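Long-range contacts in endo-pectate lyase (Erwinia chrysanthemi, PDB 3B4N), which cleaves pectate, and probably methylated pectins too, by calcium-dependent elimination within the chain, leaving unsaturated galacturonosyl groups at the new non-reducing ends: residues A[129-134]-A[160-165]; A[181-186]-A[205-210]. One frame throughout, in Å; residues are numbered along the deposited sequence.

Interaction 1 of 2, residues A[129-134]-A[160-165]; sequences NRTVDC and TVKNLR. With EDO (1,2-ethanediol), chain G.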
ATOM      1  N   ASN A 129       6.747 -14.764  13.535  1.00 12.42           N
ATOM      2  CA  ASN A 129       6.319 -16.072  13.039  1.00 13.22           C
ATOM      3  C   ASN A 129       4.841 -16.383  13.200  1.00 13.51           C
ATOM      4  O   ASN A 129       4.472 -17.513  13.532  1.00 15.65           O
ATOM      5  CB  ASN A 129       7.131 -17.178  13.715  1.00 13.76           C
ATOM      6  CG  ASN A 129       8.595 -17.110  13.361  1.00 14.13           C
ATOM      7  OD1 ASN A 129       8.946 -16.911  12.199  1.00 14.20           O
ATOM      8  ND2 ASN A 129       9.460 -17.278  14.355  1.00 17.38           N
ATOM      9  N   ARG A 130       3.989 -15.394  12.964  1.00 13.34           N
ATOM     10  CA  ARG A 130       2.558 -15.605  13.075  1.00 12.96           C
ATOM     11  C   ARG A 130       1.790 -14.500  12.377  1.00 14.30           C
ATOM     12  O   ARG A 130       2.374 -13.499  11.946  1.00 13.33           O
ATOM     13  CB  ARG A 130       2.145 -15.681  14.547  1.00 15.11           C
ATOM     14  CG  ARG A 130       2.352 -14.410  15.354  1.00 14.70           C
ATOM     15  CD  ARG A 130       2.223 -14.723  16.853  1.00 17.23           C
ATOM     16  NE  ARG A 130       2.391 -13.551  17.706  1.00 17.79           N
ATOM     17  CZ  ARG A 130       1.393 -12.793  18.153  1.00 16.88           C
ATOM     18  NH1 ARG A 130       0.140 -13.075  17.832  1.00 19.93           N
ATOM     19  NH2 ARG A 130       1.651 -11.753  18.935  1.00 20.48           N
ATOM     20  N   THR A 131       0.483 -14.701  12.266  1.00 13.66           N
ATOM     21  CA  THR A 131      -0.406 -13.741  11.635  1.00 14.62           C
ATOM     22  C   THR A 131      -1.272 -13.105  12.707  1.00 14.37           C
ATOM     23  O   THR A 131      -1.791 -13.795  13.598  1.00 14.83           O
ATOM     24  CB  THR A 131      -1.313 -14.434  10.600  1.00 15.43           C
ATOM     25  OG1 THR A 131      -0.510 -14.929   9.523  1.00 18.65           O
ATOM     26  CG2 THR A 131      -2.351 -13.455  10.051  1.00 13.50           C
ATOM     27  N   VAL A 132      -1.415 -11.786  12.638  1.00 13.86           N
ATOM     28  CA  VAL A 132      -2.239 -11.070  13.595  1.00 13.33           C
ATOM     29  C   VAL A 132      -3.298 -10.277  12.856  1.00 13.74           C
ATOM     30  O   VAL A 132      -2.989  -9.472  11.973  1.00 12.81           O
ATOM     31  CB  VAL A 132      -1.408 -10.100  14.465  1.00 12.76           C
ATOM     32  CG1 VAL A 132      -2.330  -9.310  15.387  1.00 13.52           C
ATOM     33  CG2 VAL A 132      -0.388 -10.882  15.293  1.00 14.57           C
ATOM     34  N   ASP A 133      -4.554 -10.530  13.203  1.00 13.21           N
ATOM     35  CA  ASP A 133      -5.673  -9.823  12.598  1.00 12.96           C
ATOM     36  C   ASP A 133      -6.034  -8.709  13.571  1.00 13.62           C
ATOM     37  O   ASP A 133      -6.503  -8.973  14.683  1.00 15.13           O
ATOM     38  CB  ASP A 133      -6.861 -10.768  12.430  1.00 13.11           C
ATOM     39  CG  ASP A 133      -7.967 -10.175  11.578  1.00 14.01           C
ATOM     40  OD1 ASP A 133      -8.159  -8.939  11.589  1.00 13.96           O
ATOM     41  OD2 ASP A 133      -8.658 -10.967  10.902  1.00 19.47           O
ATOM     42  N   CYS A 134      -5.815  -7.467  13.156  1.00 11.80           N
ATOM     43  CA  CYS A 134      -6.092  -6.317  14.003  1.00 12.92           C
ATOM     44  C   CYS A 134      -7.557  -5.907  14.064  1.00 12.98           C
ATOM     45  O   CYS A 134      -7.915  -4.966  14.776  1.00 14.75           O
ATOM     46  CB  CYS A 134      -5.232  -5.134  13.566  1.00 13.66           C
ATOM     47  SG  CYS A 134      -3.453  -5.465  13.746  1.00 15.65           S
ATOM     48  N   THR A 160       2.736 -11.601   9.703  1.00 12.11           N
ATOM     49  CA  THR A 160       1.716 -10.925   8.916  1.00 10.89           C
ATOM     50  C   THR A 160       0.794 -10.117   9.810  1.00 11.45           C
ATOM     51  O   THR A 160       0.432 -10.556  10.902  1.00 12.12           O
ATOM     52  CB  THR A 160       0.839 -11.949   8.142  1.00 12.54           C
ATOM     53  OG1 THR A 160       1.644 -12.626   7.173  1.00 15.29           O
ATOM     54  CG2 THR A 160      -0.323 -11.249   7.428  1.00 12.94           C
ATOM     55  N   VAL A 161       0.435  -8.920   9.363  1.00 10.98           N
ATOM     56  CA  VAL A 161      -0.513  -8.103  10.095  1.00 10.94           C
ATOM     57  C   VAL A 161      -1.604  -7.731   9.093  1.00 10.47           C
ATOM     58  O   VAL A 161      -1.317  -7.467   7.920  1.00 11.21           O
ATOM     59  CB  VAL A 161       0.134  -6.824  10.682  1.00  9.88           C
ATOM     60  CG1 VAL A 161       0.677  -5.932   9.572  1.00 11.37           C
ATOM     61  CG2 VAL A 161      -0.895  -6.075  11.514  1.00 12.75           C
ATOM     62  N   LYS A 162      -2.856  -7.765   9.523  1.00 10.09           N
ATOM     63  CA  LYS A 162      -3.933  -7.401   8.613  1.00 10.48           C
ATOM     64  C   LYS A 162      -5.047  -6.617   9.265  1.00 10.55           C
ATOM     65  O   LYS A 162      -5.244  -6.690  10.481  1.00 10.76           O
ATOM     66  CB  LYS A 162      -4.501  -8.639   7.912  1.00 15.19           C
ATOM     67  CG  LYS A 162      -5.042  -9.720   8.810  1.00 16.94           C
ATOM     68  CD  LYS A 162      -5.387 -10.947   7.965  1.00 20.19           C
ATOM     69  CE  LYS A 162      -5.925 -12.093   8.790  1.00 23.09           C
ATOM     70  NZ  LYS A 162      -6.160 -13.287   7.921  1.00 25.41           N
ATOM     71  N   ASN A 163      -5.744  -5.836   8.443  1.00  9.08           N
ATOM     72  CA  ASN A 163      -6.886  -5.028   8.861  1.00  8.84           C
ATOM     73  C   ASN A 163      -6.508  -4.031   9.946  1.00  9.63           C
ATOM     74  O   ASN A 163      -6.965  -4.125  11.085  1.00 11.14           O
ATOM     75  CB  ASN A 163      -8.000  -5.947   9.370  1.00  8.64           C
ATOM     76  CG  ASN A 163      -8.310  -7.075   8.412  1.00 10.17           C
ATOM     77  OD1 ASN A 163      -8.424  -8.233   8.819  1.00 12.67           O
ATOM     78  ND2 ASN A 163      -8.450  -6.752   7.144  1.00  7.71           N
ATOM     79  N   LEU A 164      -5.687  -3.057   9.582  1.00  9.34           N
ATOM     80  CA  LEU A 164      -5.223  -2.065  10.539  1.00 10.44           C
ATOM     81  C   LEU A 164      -5.253  -0.689   9.913  1.00 10.58           C
ATOM     82  O   LEU A 164      -4.982  -0.544   8.728  1.00 10.10           O
ATOM     83  CB  LEU A 164      -3.791  -2.404  10.959  1.00 11.37           C
ATOM     84  CG  LEU A 164      -3.051  -1.468  11.922  1.00 10.29           C
ATOM     85  CD1 LEU A 164      -3.695  -1.521  13.307  1.00 11.96           C
ATOM     86  CD2 LEU A 164      -1.588  -1.898  12.009  1.00 12.39           C
ATOM     87  N   ARG A 165      -5.588   0.317  10.714  1.00 10.30           N
ATOM     88  CA  ARG A 165      -5.618   1.690  10.242  1.00 10.20           C
ATOM     89  C   ARG A 165      -4.593   2.478  11.037  1.00 11.87           C
ATOM     90  O   ARG A 165      -4.504   2.349  12.258  1.00 12.43           O
ATOM     91  CB  ARG A 165      -7.006   2.316  10.436  1.00 11.24           C
ATOM     92  CG  ARG A 165      -7.161   3.701   9.797  1.00 12.52           C
ATOM     93  CD  ARG A 165      -8.438   4.382  10.284  1.00 13.29           C
ATOM     94  NE  ARG A 165      -9.606   3.523  10.114  1.00 14.93           N
ATOM     95  CZ  ARG A 165     -10.314   3.425   8.994  1.00 14.51           C
ATOM     96  NH1 ARG A 165     -11.349   2.601   8.949  1.00 14.37           N
ATOM     97  NH2 ARG A 165     -10.009   4.162   7.934  1.00 13.07           N
TER
HETATM   98  C1  EDO G 801     -10.089 -12.342   6.626  1.00 19.67           C
HETATM   99  O1  EDO G 801      -8.753 -11.935   5.993  1.00 19.67           O
HETATM  100  C2  EDO G 801     -10.116 -12.259   8.158  1.00 19.43           C
HETATM  101  O2  EDO G 801      -9.866 -10.771   8.549  1.00 17.95           O
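Matching first torsions set Thr-131 alongside Thr-160: in both, OG1 stands beside the backbone N and anti to the carbonyl carbon (chi1 -66° and -65°), while CG2 is anti to N. Side by side and pointing the same way, the pair belongs to successive coils of the right-handed parallel beta-helix. The two CG2 methyls lie 4.0 Å apart, and Thr-131 OG1 sits 3.6 Å from Thr-160 CB. Parallel strands 131-133 and 160-162 are joined by four backbone bonds: Thr-160 N to Arg-130 O, Val-132 N to Thr-160 O (2.8 Å), Lys-162 N to Val-132 O, and Cys-134 N to Lys-162 O (2.8 Å). Val-132 and Val-161 face the buried interior; the threonines share the outer face with Asp-133 and Lys-162. There the extended Lys-162 chain lies against Asp-133, bringing CE within 3.6 Å of OD2. NZ stays 4.5 Å from that OD2, a proximity of opposite charges rather than a salt bridge. OD2 instead accepts a 2.7 Å hydrogen bond from O2 of an ethanediol, which also bonds Thr-23 and Ser-38 of the N-terminal strands; OD1 takes the N-H of Gly-135. Beyond Lys-162 the chain turns a corner at Asn-163 onto another face of the helix, where Leu-164 packs its CD1 on Cys-134 CB. Cys-134 SG, disulfide-bonded to Cys-121, is anti to its own carbonyl carbon (chi1 -62°) and touches Val-161 CG2 at 3.4 Å.

Interaction 2 of 2, residues A[181-186]-A[205-210]; sequences NCTIEN and TIVGGI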
ATOM      1  N   ASN A 181       9.911 -13.224   6.003  1.00 11.58           N
ATOM      2  CA  ASN A 181       8.833 -12.866   5.096  1.00 11.45           C
ATOM      3  C   ASN A 181       7.648 -12.286   5.814  1.00 12.43           C
ATOM      4  O   ASN A 181       7.005 -12.954   6.629  1.00 15.36           O
ATOM      5  CB  ASN A 181       8.426 -14.097   4.315  1.00 12.82           C
ATOM      6  CG  ASN A 181       9.612 -14.764   3.685  1.00 15.20           C
ATOM      7  OD1 ASN A 181      10.414 -14.111   3.006  1.00 15.27           O
ATOM      8  ND2 ASN A 181       9.752 -16.063   3.913  1.00 16.61           N
ATOM      9  N   CYS A 182       7.353 -11.034   5.494  1.00 10.82           N
ATOM     10  CA  CYS A 182       6.257 -10.342   6.126  1.00 11.08           C
ATOM     11  C   CYS A 182       5.194  -9.938   5.127  1.00  9.28           C
ATOM     12  O   CYS A 182       5.487  -9.625   3.972  1.00 10.19           O
ATOM     13  CB  CYS A 182       6.750  -9.071   6.797  1.00 10.93           C
ATOM     14  SG  CYS A 182       8.305  -9.154   7.742  1.00 15.48           S
ATOM     15  N   THR A 183       3.957  -9.950   5.588  1.00  9.20           N
ATOM     16  CA  THR A 183       2.842  -9.537   4.761  1.00  9.49           C
ATOM     17  C   THR A 183       2.062  -8.463   5.507  1.00 10.52           C
ATOM     18  O   THR A 183       1.767  -8.592   6.700  1.00 10.68           O
ATOM     19  CB  THR A 183       1.934 -10.731   4.409  1.00 11.63           C
ATOM     20  OG1 THR A 183       2.658 -11.625   3.554  1.00 15.02           O
ATOM     21  CG2 THR A 183       0.690 -10.263   3.678  1.00 13.18           C
ATOM     22  N   ILE A 184       1.774  -7.378   4.796  1.00  8.84           N
ATOM     23  CA  ILE A 184       1.033  -6.241   5.330  1.00  8.96           C
ATOM     24  C   ILE A 184      -0.222  -6.249   4.466  1.00  8.25           C
ATOM     25  O   ILE A 184      -0.222  -5.809   3.315  1.00  8.57           O
ATOM     26  CB  ILE A 184       1.883  -4.963   5.186  1.00  8.77           C
ATOM     27  CG1 ILE A 184       3.172  -5.126   6.008  1.00 10.43           C
ATOM     28  CG2 ILE A 184       1.087  -3.749   5.620  1.00  9.91           C
ATOM     29  CD1 ILE A 184       4.173  -3.976   5.841  1.00 11.32           C
ATOM     30  N   GLU A 185      -1.292  -6.773   5.051  1.00  8.77           N
ATOM     31  CA  GLU A 185      -2.544  -7.012   4.350  1.00  8.97           C
ATOM     32  C   GLU A 185      -3.701  -6.137   4.798  1.00  9.39           C
ATOM     33  O   GLU A 185      -4.083  -6.144   5.959  1.00  9.61           O
ATOM     34  CB  GLU A 185      -2.873  -8.496   4.539  1.00 11.56           C
ATOM     35  CG  GLU A 185      -4.093  -9.021   3.842  1.00 13.85           C
ATOM     36  CD  GLU A 185      -4.193 -10.530   3.963  1.00 18.19           C
ATOM     37  OE1 GLU A 185      -5.140 -11.112   3.395  1.00 19.75           O
ATOM     38  OE2 GLU A 185      -3.323 -11.140   4.627  1.00 21.01           O
ATOM     39  N   ASN A 186      -4.272  -5.403   3.855  1.00  7.51           N
ATOM     40  CA  ASN A 186      -5.373  -4.493   4.137  1.00  7.88           C
ATOM     41  C   ASN A 186      -5.081  -3.515   5.267  1.00  8.29           C
ATOM     42  O   ASN A 186      -5.767  -3.490   6.289  1.00  8.74           O
ATOM     43  CB  ASN A 186      -6.666  -5.247   4.438  1.00  7.35           C
ATOM     44  CG  ASN A 186      -7.868  -4.331   4.391  1.00  7.96           C
ATOM     45  OD1 ASN A 186      -7.916  -3.413   3.563  1.00  9.00           O
ATOM     46  ND2 ASN A 186      -8.843  -4.566   5.263  1.00  8.09           N
ATOM     47  N   THR A 205       5.557  -8.214   1.546  1.00  8.05           N
ATOM     48  CA  THR A 205       4.445  -8.190   0.605  1.00  8.46           C
ATOM     49  C   THR A 205       3.305  -7.306   1.078  1.00  8.53           C
ATOM     50  O   THR A 205       2.829  -7.462   2.204  1.00 10.33           O
ATOM     51  CB  THR A 205       3.895  -9.619   0.395  1.00  9.93           C
ATOM     52  OG1 THR A 205       4.951 -10.468  -0.062  1.00 11.69           O
ATOM     53  CG2 THR A 205       2.763  -9.628  -0.629  1.00 10.86           C
ATOM     54  N   ILE A 206       2.888  -6.368   0.225  1.00  7.76           N
ATOM     55  CA  ILE A 206       1.770  -5.473   0.516  1.00  7.72           C
ATOM     56  C   ILE A 206       0.602  -6.060  -0.277  1.00  7.77           C
ATOM     57  O   ILE A 206       0.683  -6.172  -1.505  1.00  8.70           O
ATOM     58  CB  ILE A 206       2.034  -4.038   0.006  1.00  7.00           C
ATOM     59  CG1 ILE A 206       3.386  -3.506   0.513  1.00  9.41           C
ATOM     60  CG2 ILE A 206       0.889  -3.129   0.433  1.00  9.73           C
ATOM     61  CD1 ILE A 206       3.564  -3.517   2.029  1.00 10.82           C
ATOM     62  N   VAL A 207      -0.464  -6.445   0.422  1.00  7.41           N
ATOM     63  CA  VAL A 207      -1.651  -7.047  -0.204  1.00  7.51           C
ATOM     64  C   VAL A 207      -2.824  -6.103   0.005  1.00  7.25           C
ATOM     65  O   VAL A 207      -3.413  -6.047   1.090  1.00  7.65           O
ATOM     66  CB  VAL A 207      -1.980  -8.432   0.418  1.00 10.68           C
ATOM     67  CG1 VAL A 207      -3.149  -9.076  -0.330  1.00  9.78           C
ATOM     68  CG2 VAL A 207      -0.764  -9.345   0.339  1.00 10.78           C
ATOM     69  N   GLY A 208      -3.170  -5.366  -1.046  1.00  7.82           N
ATOM     70  CA  GLY A 208      -4.235  -4.395  -0.916  1.00  7.93           C
ATOM     71  C   GLY A 208      -3.778  -3.256  -0.019  1.00  6.82           C
ATOM     72  O   GLY A 208      -2.581  -2.959   0.081  1.00  8.39           O
ATOM     73  N   GLY A 209      -4.745  -2.604   0.616  1.00  7.03           N
ATOM     74  CA  GLY A 209      -4.441  -1.479   1.484  1.00  7.46           C
ATOM     75  C   GLY A 209      -4.659  -0.168   0.744  1.00  8.10           C
ATOM     76  O   GLY A 209      -4.705  -0.134  -0.488  1.00  8.45           O
ATOM     77  N   ILE A 210      -4.786   0.916   1.502  1.00  8.63           N
ATOM     78  CA  ILE A 210      -4.995   2.249   0.939  1.00  9.31           C
ATOM     79  C   ILE A 210      -4.034   3.169   1.679  1.00  8.91           C
ATOM     80  O   ILE A 210      -4.073   3.223   2.903  1.00 10.37           O
ATOM     81  CB  ILE A 210      -6.440   2.749   1.186  1.00 10.82           C
ATOM     82  CG1 ILE A 210      -7.460   1.787   0.561  1.00 13.73           C
ATOM     83  CG2 ILE A 210      -6.600   4.149   0.610  1.00 13.09           C
ATOM     84  CD1 ILE A 210      -7.507   1.799  -0.941  1.00 18.79           C
TER
HETATM   85  O   HOH W   1       6.279 -11.748   2.004  1.00 13.60           O
HETATM   86  O   HOH W   2      -1.941  -3.317   2.900  1.00  9.12           O
HETATM   87  O   HOH W   3      -7.092  -4.023   1.001  1.00  8.54           O
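Ile-184 O is gripped from three directions: by Val-207 N in a 3.0 Å hydrogen bond, by water 2, which donates to it at 3.1 Å, and by the CA-H of Ile-206 in a longer contact. Val-207 N lies 31° out of the carbonyl plane. Water 2 also donates to Gly-208 O, tying the residue after strand 205-207 to Ile-184. At the other end Cys-182 O accepts both the N-H of Thr-205 (2.8 Å) and water 1, which reaches on to Thr-205 OG1. Ile-184 N to Thr-205 O and Asn-186 N to Val-207 O complete the backbone pairing. On the buried face Ile-184 and Ile-206 lie side by side; Ile-206 folds back at chi2 (-56°), setting CD1 3.9 Å from Ile-184 CB and equally close to its CD1. On the outer face Thr-183 CG2 meets Val-207 CG2 obliquely at 3.8 Å, and Glu-185 CG lies alongside Val-207 CB. Past the strands both chains turn: Asn-186 has positive phi, and so do Gly-208 and Gly-209. Gly-209 N donates to water 3, 2.8 Å away, which in turn lies beside Asn-186 OD1. Parallel in-register strands, an aliphatic interior and a turn at each coil's corner are typical of the right-handed parallel beta-helix of pectate lyases.

Both interactions join neighbouring coils of one beta-helix, and they are consecutive: strand 160-162, the second partner of interaction 1, pairs in turn with strand 181-185, through probable hydrogen bonds of Val-161 N to Thr-183 O and Val-161 O to Glu-185 N. Thr-160, Thr-183 and Thr-205 thus continue one outer row. Interaction 1, farther from the chain's centre, is partly exposed; its outer face carries charges and a bound diol, and Cys-134 beside the corner is in a disulfide. Beyond the four backbone bonds each contact has, buried interaction 2 adds aliphatic packing inside and bridging waters. Its own disulfide, Cys-177 to Cys-182, lies at the strand's start, beside the zinc ligands His-176 and Asp-178.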